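Local coordinates for protein acetamidase (Bacillus halodurans, PDB 2II1) that binds calcium ions at a two-metal site and probably hydrolyses the carbon-nitrogen bonds of linear amides, at residues 32-37 against 181-186; 36-41 against 196-201; 58-63 against 177-182; 80-85 against 130-135. All blocks are in the same frame, centred on the assembly; numbering follows the deposited sequence.

Interaction 1: 32-37 against 181-186; sequences FETKDC and GDLHAA. With CA (calcium ion), chain F; CA (calcium ion), chain E.
The imidazole of His184 carries the carbonyl oxygen of Asp182 over one face, 3.8 Å above the plane and offset to the rim, while its NE2 binds calcium F at 2.1 Å. The second flat group, the Asp182 carboxylate, divides its oxygens between two metals: OD1 binds calcium F and OD2 calcium E, the bridging geometry of a dinuclear calcium centre. Glu198 joins calcium F, and Asn155 and Asp157 join calcium E; water 5 lies on both ions. The CB of Asp182 points away from 32-37, but with CG anti to the backbone N (chi1 -173°) OD1 swings back to lie 3.1 Å from Cys37 CB. With each oxygen on a cation, the carboxylate is probably ionised.

No direct hydrogen bond joins the two segments, so waters fill the seam where strand 28-34 runs out into loop. Water 3 accepts from Cys37 N and lies within bonding distance of Leu183 O. Water 2 accepts from Asp182 N and donates to Lys35 O. Thr34 OG1, in the crowded position between backbone N and carbonyl carbon, packs on Leu183 CD1 at 3.4 Å, the two side chains crossing near a right angle. The same hydroxyl donates to water 1 at 2.5 Å, which also accepts from Leu183 N at 3.1 Å and donates to Lys35 O.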
loop_
_atom_site.group_PDB
_atom_site.type_symbol
_atom_site.label_atom_id
_atom_site.label_comp_id
_atom_site.label_asym_id
_atom_site.label_seq_id
_atom_site.Cartn_x
_atom_site.Cartn_y
_atom_site.Cartn_z
ATOM N N PHE A 32 21.096 -20.818 -0.433
ATOM C CA PHE A 32 21.923 -19.635 -0.197
ATOM C C PHE A 32 21.971 -19.453 1.302
ATOM O O PHE A 32 20.928 -19.239 1.914
ATOM C CB PHE A 32 21.296 -18.355 -0.802
ATOM C CG PHE A 32 21.397 -18.239 -2.293
ATOM C CD1 PHE A 32 20.588 -18.993 -3.115
ATOM C CD2 PHE A 32 22.257 -17.322 -2.878
ATOM C CE1 PHE A 32 20.677 -18.885 -4.492
ATOM C CE2 PHE A 32 22.335 -17.182 -4.255
ATOM C CZ PHE A 32 21.545 -17.978 -5.069
ATOM N N GLU A 33 23.148 -19.552 1.908
ATOM C CA GLU A 33 23.353 -19.120 3.303
ATOM C C GLU A 33 23.695 -17.630 3.309
ATOM O O GLU A 33 24.541 -17.193 2.535
ATOM C CB GLU A 33 24.476 -19.925 3.973
ATOM N N THR A 34 23.052 -16.861 4.189
ATOM C CA THR A 34 23.170 -15.398 4.189
ATOM C C THR A 34 23.662 -14.823 5.529
ATOM O O THR A 34 23.412 -15.384 6.582
ATOM C CB THR A 34 21.780 -14.725 3.861
ATOM O OG1 THR A 34 20.954 -14.768 5.026
ATOM C CG2 THR A 34 21.057 -15.427 2.678
ATOM N N LYS A 35 24.358 -13.694 5.489
ATOM C CA LYS A 35 24.590 -12.941 6.722
ATOM C C LYS A 35 23.502 -11.862 6.805
ATOM O O LYS A 35 22.836 -11.564 5.791
ATOM C CB LYS A 35 25.971 -12.314 6.723
ATOM C CG LYS A 35 27.090 -13.255 6.354
ATOM C CD LYS A 35 28.403 -12.588 6.639
ATOM C CE LYS A 35 29.581 -13.536 6.555
ATOM N NZ LYS A 35 30.778 -12.736 6.202
ATOM N N ASP A 36 23.288 -11.296 7.995
ATOM C CA ASP A 36 22.274 -10.234 8.165
ATOM C C ASP A 36 22.792 -9.004 7.448
ATOM O O ASP A 36 23.954 -9.019 7.018
ATOM C CB ASP A 36 21.900 -9.964 9.640
ATOM C CG ASP A 36 22.982 -9.234 10.451
ATOM O OD1 ASP A 36 23.881 -8.586 9.888
ATOM O OD2 ASP A 36 22.914 -9.283 11.699
ATOM N N CYS A 37 21.968 -7.963 7.278
ATOM C CA CYS A 37 22.420 -6.844 6.423
ATOM C C CYS A 37 23.472 -5.952 7.066
ATOM O O CYS A 37 23.951 -5.019 6.430
ATOM C CB CYS A 37 21.273 -6.037 5.769
ATOM S SG CYS A 37 20.288 -5.033 6.789
ATOM N N GLY A 181 20.171 -11.894 -0.156
ATOM C CA GLY A 181 20.587 -11.532 1.177
ATOM C C GLY A 181 19.488 -10.826 1.926
ATOM O O GLY A 181 18.327 -10.817 1.507
ATOM N N ASP A 182 19.872 -10.240 3.047
ATOM C CA ASP A 182 19.012 -9.331 3.777
ATOM C C ASP A 182 17.678 -9.941 4.129
ATOM O O ASP A 182 16.621 -9.391 3.771
ATOM C CB ASP A 182 18.803 -8.057 2.963
ATOM C CG ASP A 182 18.070 -6.993 3.725
ATOM O OD1 ASP A 182 18.359 -6.841 4.924
ATOM O OD2 ASP A 182 17.203 -6.289 3.149
ATOM N N LEU A 183 17.734 -11.045 4.870
ATOM C CA LEU A 183 16.551 -11.739 5.347
ATOM C C LEU A 183 15.968 -10.988 6.544
ATOM O O LEU A 183 16.715 -10.340 7.279
ATOM C CB LEU A 183 16.903 -13.169 5.751
ATOM C CG LEU A 183 17.570 -14.088 4.726
ATOM C CD1 LEU A 183 17.638 -15.526 5.279
ATOM C CD2 LEU A 183 16.842 -14.062 3.381
ATOM N N HIS A 184 14.637 -11.066 6.706
ATOM C CA HIS A 184 13.933 -10.487 7.853
ATOM C C HIS A 184 13.024 -11.523 8.446
ATOM O O HIS A 184 12.471 -12.361 7.739
ATOM C CB HIS A 184 13.084 -9.278 7.497
ATOM C CG HIS A 184 13.859 -8.178 6.848
ATOM N ND1 HIS A 184 13.346 -7.401 5.831
ATOM C CD2 HIS A 184 15.123 -7.743 7.052
ATOM C CE1 HIS A 184 14.257 -6.520 5.451
ATOM N NE2 HIS A 184 15.350 -6.715 6.168
ATOM N N ALA A 185 12.879 -11.425 9.758
ATOM C CA ALA A 185 12.013 -12.284 10.528
ATOM C C ALA A 185 10.607 -11.655 10.575
ATOM O O ALA A 185 9.598 -12.337 10.803
ATOM C CB ALA A 185 12.615 -12.456 11.919
ATOM N N ALA A 186 10.550 -10.344 10.340
ATOM C CA ALA A 186 9.312 -9.625 10.263
ATOM C C ALA A 186 9.584 -8.281 9.651
ATOM O O ALA A 186 10.688 -7.739 9.811
ATOM C CB ALA A 186 8.722 -9.447 11.648
HETATM CA CA CA F . 17.151 -5.586 6.070
HETATM CA CA CA E . 16.807 -3.915 2.816
HETATM O O HOH W 1 20.236 -12.541 5.916
HETATM O O HOH W 2 22.713 -9.572 4.178
HETATM O O HOH W 3 19.252 -8.997 7.427
HETATM O O HOH W 4 17.183 -1.625 3.138
HETATM O O HOH W 5 16.458 -3.936 5.246
#

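Interaction 2: 36-41 against 196-201; sequences DCFSDQ and GVEIAG. With CA (calcium ion), chain F.
Glu198 and Asp36 bury more of themselves in this contact than any other residue, with Ala200 next. Glu198 leaves its backbone with CG beside the N and then bends at chi2 (-68°), which brings both carboxylate oxygens onto calcium F, OE1 at 2.0 Å and OE2 at 2.4 Å. OE2 is gripped again by Gly196 N, which meets it from above the carboxylate plane. The aliphatic part of the side chain lies against Phe38, whose CE2 sits 3.8 Å from Glu198 CG; ring and carboxylate planes stand 77° apart. Water 3 also lies within bonding distance of Glu198 OE1, between the metal ligand and the loop.

Asp36 turns CB to the other segment, where it packs on the peptide between Ile199 and Ala200, 3.7 Å from Ile199 C. Its OD1 serves its own loop, accepting Asp40 N at 2.7 Å and, weakly, Phe38 N. In return Asp40 OD1 accepts Asp36 N at 2.8 Å, nearly straight at 172°, and touches Ala200 CB at 3.9 Å. An alanine in place of Asp40 would remove that acceptor and would probably loosen the reciprocal clasp that fixes Asp36 against residues 199-200. Water 6 lies within bonding distance of both Asp36 OD2 and Glu198 O. Two overlapping beta turns, type I at 36-39 and type I' at 38-41, braced by paired aspartates, thus wall one side of a dinuclear calcium site in which Glu198 is the bidentate ligand.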
loop_
_atom_site.group_PDB
_atom_site.type_symbol
_atom_site.label_atom_id
_atom_site.label_comp_id
_atom_site.label_asym_id
_atom_site.label_seq_id
_atom_site.Cartn_x
_atom_site.Cartn_y
_atom_site.Cartn_z
ATOM N N ASP A 36 23.288 -11.296 7.995
ATOM C CA ASP A 36 22.274 -10.234 8.165
ATOM C C ASP A 36 22.792 -9.004 7.448
ATOM O O ASP A 36 23.954 -9.019 7.018
ATOM C CB ASP A 36 21.900 -9.964 9.640
ATOM C CG ASP A 36 22.982 -9.234 10.451
ATOM O OD1 ASP A 36 23.881 -8.586 9.888
ATOM O OD2 ASP A 36 22.914 -9.283 11.699
ATOM N N CYS A 37 21.968 -7.963 7.278
ATOM C CA CYS A 37 22.420 -6.844 6.423
ATOM C C CYS A 37 23.472 -5.952 7.066
ATOM O O CYS A 37 23.951 -5.019 6.430
ATOM C CB CYS A 37 21.273 -6.037 5.769
ATOM S SG CYS A 37 20.288 -5.033 6.789
ATOM N N PHE A 38 23.846 -6.250 8.307
ATOM C CA PHE A 38 25.042 -5.649 8.914
ATOM C C PHE A 38 26.280 -6.531 8.806
ATOM O O PHE A 38 27.306 -6.205 9.420
ATOM C CB PHE A 38 24.796 -5.332 10.392
ATOM C CG PHE A 38 23.527 -4.612 10.628
ATOM C CD1 PHE A 38 23.392 -3.285 10.217
ATOM C CD2 PHE A 38 22.441 -5.266 11.217
ATOM C CE1 PHE A 38 22.203 -2.596 10.400
ATOM C CE2 PHE A 38 21.228 -4.586 11.419
ATOM C CZ PHE A 38 21.110 -3.246 11.017
ATOM N N SER A 39 26.196 -7.619 8.031
ATOM C CA SER A 39 27.239 -8.667 8.022
ATOM C C SER A 39 27.498 -9.193 9.437
ATOM O O SER A 39 28.635 -9.482 9.813
ATOM C CB SER A 39 28.555 -8.159 7.394
ATOM O OG SER A 39 28.590 -8.289 5.979
ATOM N N ASP A 40 26.432 -9.297 10.221
ATOM C CA ASP A 40 26.465 -9.891 11.568
ATOM C C ASP A 40 27.330 -9.080 12.589
ATOM O O ASP A 40 27.803 -9.610 13.624
ATOM C CB ASP A 40 26.882 -11.380 11.462
ATOM C CG ASP A 40 25.992 -12.195 10.492
ATOM O OD1 ASP A 40 24.786 -11.898 10.321
ATOM O OD2 ASP A 40 26.503 -13.167 9.897
ATOM N N GLN A 41 27.507 -7.783 12.300
ATOM C CA GLN A 41 28.373 -6.913 13.097
ATOM C C GLN A 41 27.767 -6.479 14.423
ATOM O O GLN A 41 28.500 -6.220 15.380
ATOM C CB GLN A 41 28.757 -5.671 12.304
ATOM C CG GLN A 41 29.702 -5.983 11.166
ATOM C CD GLN A 41 30.135 -4.749 10.442
ATOM O OE1 GLN A 41 30.999 -4.035 10.924
ATOM N NE2 GLN A 41 29.522 -4.474 9.296
ATOM N N GLY A 196 13.844 -4.011 8.817
ATOM C CA GLY A 196 12.929 -5.018 9.316
ATOM C C GLY A 196 13.587 -5.592 10.546
ATOM O O GLY A 196 14.534 -5.020 11.073
ATOM N N VAL A 197 13.093 -6.727 11.025
ATOM C CA VAL A 197 13.830 -7.427 12.050
ATOM C C VAL A 197 14.937 -8.130 11.265
ATOM O O VAL A 197 14.672 -9.103 10.587
ATOM C CB VAL A 197 12.959 -8.445 12.828
ATOM C CG1 VAL A 197 13.792 -9.157 13.887
ATOM C CG2 VAL A 197 11.766 -7.724 13.456
ATOM N N GLU A 198 16.154 -7.613 11.337
ATOM C CA GLU A 198 17.274 -8.091 10.500
ATOM C C GLU A 198 17.852 -9.381 11.072
ATOM O O GLU A 198 18.158 -9.440 12.271
ATOM C CB GLU A 198 18.373 -7.050 10.441
ATOM C CG GLU A 198 17.900 -5.667 10.020
ATOM C CD GLU A 198 17.455 -5.624 8.574
ATOM O OE1 GLU A 198 17.877 -6.478 7.759
ATOM O OE2 GLU A 198 16.657 -4.747 8.239
ATOM N N ILE A 199 18.046 -10.384 10.210
ATOM C CA ILE A 199 18.479 -11.711 10.645
ATOM C C ILE A 199 19.199 -12.526 9.554
ATOM O O ILE A 199 18.927 -12.366 8.388
ATOM C CB ILE A 199 17.255 -12.506 11.182
ATOM C CG1 ILE A 199 17.692 -13.614 12.149
ATOM C CG2 ILE A 199 16.364 -13.023 10.034
ATOM C CD1 ILE A 199 16.567 -14.160 12.956
ATOM N N ALA A 200 20.122 -13.389 9.966
ATOM C CA ALA A 200 20.772 -14.327 9.070
ATOM C C ALA A 200 19.954 -15.605 8.946
ATOM O O ALA A 200 19.074 -15.913 9.756
ATOM C CB ALA A 200 22.150 -14.680 9.574
ATOM N N GLY A 201 20.282 -16.358 7.918
ATOM C CA GLY A 201 19.592 -17.584 7.646
ATOM C C GLY A 201 19.991 -18.256 6.356
ATOM O O GLY A 201 21.076 -18.019 5.811
HETATM CA CA CA F . 17.151 -5.586 6.070
HETATM O O HOH W 6 20.667 -10.586 13.433
HETATM O O HOH W 3 19.252 -8.997 7.427
HETATM O O HOH W 5 16.458 -3.936 5.246
#

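Interaction 3: 58-63 against 177-182; sequences NPATGP and LLALGD. With CA (calcium ion), chain E; CA (calcium ion), chain F.
Thr61 shows how one side chain can join a strand pair to its surroundings. Its CB lies 3.9 Å from Leu180 O, across the antiparallel hydrogen-bonded pair that these two residues form. From there OG1, beside the backbone N, leaves the pair and hydrogen-bonds Glu33 O of strand 28-34, while CG2, anti to the backbone N, lies on the side of the sheet where Phe32 packs, the side shared with Leu180.

Two bonds close the pair: Thr61 N to Leu180 O at 2.8 Å, somewhat bent at 143°, and Leu180 N to Thr61 O at 3.0 Å, in the carbonyl plane. The short strand segments run at 173° to each other. Around the bonds the backbones approach so closely that Ala179 CA sets a CA-H...O contact on Thr61 O at 3.2 Å. Two glycines permit this closeness: a CB on Gly62 would run into Leu178 O, and one on Gly181 into Pro59 O. Methyl meets methyl at Ala60 CB and Ala179 CB, 3.8 Å apart. Past the cis peptide bond after Gly62, Pro63 CB rests 3.8 Å from Leu177 CB.

At the other end the chains part, and water 2 bridges Pro59 O and Asp182 N. The pair belongs to the curled mixed sheet in which strand 176-184 is flanked by 60-67 and 131-136, an antiparallel beta ladder that leads directly into the metal-bridging aspartate of the calcium centre.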
loop_
_atom_site.group_PDB
_atom_site.type_symbol
_atom_site.label_atom_id
_atom_site.label_comp_id
_atom_site.label_asym_id
_atom_site.label_seq_id
_atom_site.Cartn_x
_atom_site.Cartn_y
_atom_site.Cartn_z
ATOM N N ASN A 58 24.785 -4.680 3.754
ATOM C CA ASN A 58 24.101 -5.218 2.590
ATOM C C ASN A 58 24.952 -6.259 1.839
ATOM O O ASN A 58 25.229 -6.109 0.634
ATOM C CB ASN A 58 23.613 -4.074 1.677
ATOM C CG ASN A 58 22.268 -3.516 2.107
ATOM O OD1 ASN A 58 21.330 -4.274 2.381
ATOM N ND2 ASN A 58 22.164 -2.193 2.168
ATOM N N PRO A 59 25.379 -7.321 2.551
ATOM C CA PRO A 59 26.004 -8.439 1.876
ATOM C C PRO A 59 24.977 -9.323 1.176
ATOM O O PRO A 59 23.904 -9.597 1.729
ATOM C CB PRO A 59 26.681 -9.188 3.020
ATOM C CG PRO A 59 25.804 -8.908 4.199
ATOM C CD PRO A 59 25.354 -7.509 4.014
ATOM N N ALA A 60 25.306 -9.756 -0.038
ATOM C CA ALA A 60 24.520 -10.730 -0.764
ATOM C C ALA A 60 25.390 -11.970 -1.026
ATOM O O ALA A 60 26.537 -11.834 -1.418
ATOM C CB ALA A 60 24.022 -10.134 -2.063
ATOM N N THR A 61 24.850 -13.164 -0.761
ATOM C CA THR A 61 25.503 -14.423 -1.117
ATOM C C THR A 61 25.324 -14.650 -2.626
ATOM O O THR A 61 24.222 -14.521 -3.143
ATOM C CB THR A 61 24.924 -15.607 -0.307
ATOM O OG1 THR A 61 25.140 -15.383 1.099
ATOM C CG2 THR A 61 25.553 -16.943 -0.740
ATOM N N GLY A 62 26.417 -14.964 -3.315
ATOM C CA GLY A 62 26.432 -15.059 -4.773
ATOM C C GLY A 62 27.733 -14.486 -5.310
ATOM O O GLY A 62 28.640 -14.183 -4.527
ATOM N N PRO A 63 27.833 -14.310 -6.649
ATOM C CA PRO A 63 26.803 -14.566 -7.653
ATOM C C PRO A 63 26.732 -16.001 -8.163
ATOM O O PRO A 63 27.732 -16.680 -8.237
ATOM C CB PRO A 63 27.155 -13.609 -8.791
ATOM C CG PRO A 63 28.541 -13.133 -8.541
ATOM C CD PRO A 63 29.043 -13.736 -7.259
ATOM N N LEU A 177 23.631 -14.158 -13.015
ATOM C CA LEU A 177 24.418 -13.802 -11.819
ATOM C C LEU A 177 23.522 -13.324 -10.689
ATOM O O LEU A 177 23.446 -12.123 -10.392
ATOM C CB LEU A 177 25.512 -12.785 -12.113
ATOM C CG LEU A 177 26.486 -13.187 -13.229
ATOM C CD1 LEU A 177 27.397 -12.028 -13.479
ATOM C CD2 LEU A 177 27.267 -14.435 -12.907
ATOM N N LEU A 178 22.869 -14.305 -10.069
ATOM C CA LEU A 178 21.880 -14.123 -9.001
ATOM C C LEU A 178 22.587 -14.080 -7.637
ATOM O O LEU A 178 23.488 -14.842 -7.390
ATOM C CB LEU A 178 20.858 -15.285 -8.996
ATOM C CG LEU A 178 19.704 -15.275 -7.997
ATOM C CD1 LEU A 178 18.819 -14.026 -8.106
ATOM C CD2 LEU A 178 18.832 -16.532 -8.136
ATOM N N ALA A 179 22.158 -13.163 -6.784
ATOM C CA ALA A 179 22.732 -12.969 -5.454
ATOM C C ALA A 179 21.556 -12.604 -4.544
ATOM O O ALA A 179 20.591 -12.001 -5.002
ATOM C CB ALA A 179 23.785 -11.819 -5.482
ATOM N N LEU A 180 21.598 -13.006 -3.283
ATOM C CA LEU A 180 20.507 -12.662 -2.385
ATOM C C LEU A 180 20.976 -12.563 -0.961
ATOM O O LEU A 180 22.042 -13.054 -0.608
ATOM C CB LEU A 180 19.316 -13.615 -2.518
ATOM C CG LEU A 180 19.396 -15.021 -1.930
ATOM C CD1 LEU A 180 19.355 -15.009 -0.389
ATOM C CD2 LEU A 180 18.281 -15.840 -2.517
ATOM N N GLY A 181 20.171 -11.894 -0.156
ATOM C CA GLY A 181 20.587 -11.532 1.177
ATOM C C GLY A 181 19.488 -10.826 1.926
ATOM O O GLY A 181 18.327 -10.817 1.507
ATOM N N ASP A 182 19.872 -10.240 3.047
ATOM C CA ASP A 182 19.012 -9.331 3.777
ATOM C C ASP A 182 17.678 -9.941 4.129
ATOM O O ASP A 182 16.621 -9.391 3.771
ATOM C CB ASP A 182 18.803 -8.057 2.963
ATOM C CG ASP A 182 18.070 -6.993 3.725
ATOM O OD1 ASP A 182 18.359 -6.841 4.924
ATOM O OD2 ASP A 182 17.203 -6.289 3.149
HETATM CA CA CA E . 16.807 -3.915 2.816
HETATM CA CA CA F . 17.151 -5.586 6.070
HETATM O O HOH W 2 22.713 -9.572 4.178
HETATM O O HOH W 4 17.183 -1.625 3.138
HETATM O O HOH W 5 16.458 -3.936 5.246
#

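Interaction 4: 80-85 against 130-135; sequences LDIKVG and PMIGVI
Ile82 lays its two branches over different residues of the opposing segment. The CG2 branch, anti to the backbone N, rests on the ring of Pro130, 3.8 Å from its CB. The longer branch starts beside the backbone N (chi1 -53°) and extends fully through chi2 (-173°), so that CD1 reaches past the proline to Ile132 CG1 at 3.7 Å and Met131 CA at 3.8 Å. Ile82 crosses both Pro130 and Ile132 obliquely.

These contacts join two beta sheets: strand 74-84 belongs to the large mixed sheet, where it pairs with 201-210, and residues 131-132, before the corner at Gly133, to the curled sheet that carries most of the calcium ligands. No hydrogen bond joins 80-85 to 130-135, and the meeting is wholly apolar. Leu183 of strand 176-184 packs on both Ile82 and Ile132. A classic beta bulge, with Leu80 and Asp81 both facing Thr204, lies just before Ile82 in its strand. Two residues after Ile82, on the same side of the strand, Val84 adds a looser touch, its CG1 4.3 Å from Pro130 CB. Met131, a selenomethionine, directs its CB away from 80-85, and its side chain packs instead on His184, a ligand of calcium F.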
loop_
_atom_site.group_PDB
_atom_site.type_symbol
_atom_site.label_atom_id
_atom_site.label_comp_id
_atom_site.label_asym_id
_atom_site.label_seq_id
_atom_site.Cartn_x
_atom_site.Cartn_y
_atom_site.Cartn_z
ATOM N N LEU A 80 11.291 -21.971 -1.931
ATOM C CA LEU A 80 10.769 -23.190 -1.323
ATOM C C LEU A 80 10.774 -23.055 0.207
ATOM O O LEU A 80 9.834 -23.493 0.875
ATOM C CB LEU A 80 11.581 -24.413 -1.803
ATOM C CG LEU A 80 11.646 -24.631 -3.328
ATOM C CD1 LEU A 80 12.512 -25.852 -3.692
ATOM C CD2 LEU A 80 10.239 -24.799 -3.886
ATOM N N ASP A 81 11.804 -22.409 0.764
ATOM C CA ASP A 81 11.955 -22.328 2.236
ATOM C C ASP A 81 12.903 -21.231 2.661
ATOM O O ASP A 81 13.853 -20.956 1.969
ATOM C CB ASP A 81 12.478 -23.662 2.785
ATOM C CG ASP A 81 12.537 -23.698 4.310
ATOM O OD1 ASP A 81 11.485 -23.909 4.951
ATOM O OD2 ASP A 81 13.647 -23.543 4.867
ATOM N N ILE A 82 12.639 -20.608 3.811
ATOM C CA ILE A 82 13.588 -19.654 4.408
ATOM C C ILE A 82 13.718 -20.041 5.873
ATOM O O ILE A 82 12.709 -20.148 6.582
ATOM C CB ILE A 82 13.125 -18.184 4.327
ATOM C CG1 ILE A 82 12.772 -17.787 2.903
ATOM C CG2 ILE A 82 14.200 -17.245 4.888
ATOM C CD1 ILE A 82 12.475 -16.292 2.719
ATOM N N LYS A 83 14.947 -20.308 6.304
ATOM C CA LYS A 83 15.240 -20.649 7.704
ATOM C C LYS A 83 16.017 -19.492 8.285
ATOM O O LYS A 83 16.991 -19.097 7.703
ATOM C CB LYS A 83 16.097 -21.903 7.807
ATOM C CG LYS A 83 15.366 -23.102 8.384
ATOM N N VAL A 84 15.616 -18.971 9.438
ATOM C CA VAL A 84 16.354 -17.858 10.027
ATOM C C VAL A 84 17.058 -18.305 11.289
ATOM O O VAL A 84 16.778 -19.392 11.817
ATOM C CB VAL A 84 15.459 -16.598 10.281
ATOM C CG1 VAL A 84 14.904 -16.068 8.948
ATOM C CG2 VAL A 84 14.345 -16.873 11.304
ATOM N N GLY A 85 18.004 -17.479 11.732
ATOM C CA GLY A 85 18.692 -17.668 13.004
ATOM C C GLY A 85 17.809 -17.482 14.236
ATOM O O GLY A 85 16.613 -17.250 14.134
ATOM N N PRO A 130 9.287 -14.892 7.593
ATOM C CA PRO A 130 10.569 -14.785 6.917
ATOM C C PRO A 130 10.401 -14.316 5.494
ATOM O O PRO A 130 9.520 -14.800 4.795
ATOM C CB PRO A 130 11.131 -16.212 6.969
ATOM C CG PRO A 130 9.967 -17.105 7.247
ATOM C CD PRO A 130 8.970 -16.288 7.984
HETATM N N MSE A 131 11.238 -13.378 5.091
HETATM C CA MSE A 131 11.227 -12.840 3.742
HETATM C C MSE A 131 12.657 -12.521 3.302
HETATM O O MSE A 131 13.562 -12.431 4.128
HETATM C CB MSE A 131 10.363 -11.588 3.696
HETATM C CG MSE A 131 10.692 -10.609 4.815
HETATM SE SE MSE A 131 10.294 -8.717 4.449
HETATM C CE MSE A 131 11.487 -8.305 2.817
ATOM N N ILE A 132 12.855 -12.357 1.995
ATOM C CA ILE A 132 14.125 -11.931 1.436
ATOM C C ILE A 132 14.088 -10.444 0.999
ATOM O O ILE A 132 13.293 -10.059 0.125
ATOM C CB ILE A 132 14.473 -12.755 0.157
ATOM C CG1 ILE A 132 14.448 -14.245 0.408
ATOM C CG2 ILE A 132 15.849 -12.398 -0.355
ATOM C CD1 ILE A 132 14.341 -15.033 -0.885
ATOM N N GLY A 133 15.000 -9.641 1.536
ATOM C CA GLY A 133 15.012 -8.211 1.246
ATOM C C GLY A 133 15.778 -7.816 -0.013
ATOM O O GLY A 133 15.389 -6.880 -0.718
ATOM N N VAL A 134 16.890 -8.486 -0.251
ATOM C CA VAL A 134 17.790 -8.210 -1.363
ATOM C C VAL A 134 17.849 -9.463 -2.205
ATOM O O VAL A 134 18.332 -10.499 -1.750
ATOM C CB VAL A 134 19.220 -7.834 -0.898
ATOM C CG1 VAL A 134 20.203 -7.907 -2.059
ATOM C CG2 VAL A 134 19.228 -6.459 -0.272
ATOM N N ILE A 135 17.290 -9.370 -3.407
ATOM C CA ILE A 135 17.412 -10.410 -4.407
ATOM C C ILE A 135 17.566 -9.729 -5.772
ATOM O O ILE A 135 16.775 -8.873 -6.113
ATOM C CB ILE A 135 16.184 -11.358 -4.378
ATOM C CG1 ILE A 135 16.452 -12.604 -5.247
ATOM C CG2 ILE A 135 14.920 -10.625 -4.792
ATOM C CD1 ILE A 135 15.450 -13.701 -5.070
#

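All four contacts are largely buried, yet their chemistry differs with their place in the fold. Interactions 1 and 2 overlap where strand 28-34 passes into loop, share Asp36 and Cys37, and meet at calcium F, where waters and carboxylates do the joining. Interaction 3 uses the same strand 176-184 as interaction 1 and shares Gly181 and Asp182 with it, but relies on backbone bonds within one sheet. Interaction 4, nested in sequence inside the loops closed by the other three, is apolar packing between sheets; interactions 2 and 4 include partly exposed residues at their margins. Strand 131-136 still reaches the centre, pairing with 176-184 probably through Gly133 N to Asp182 O and Gly181 N to Val134 O.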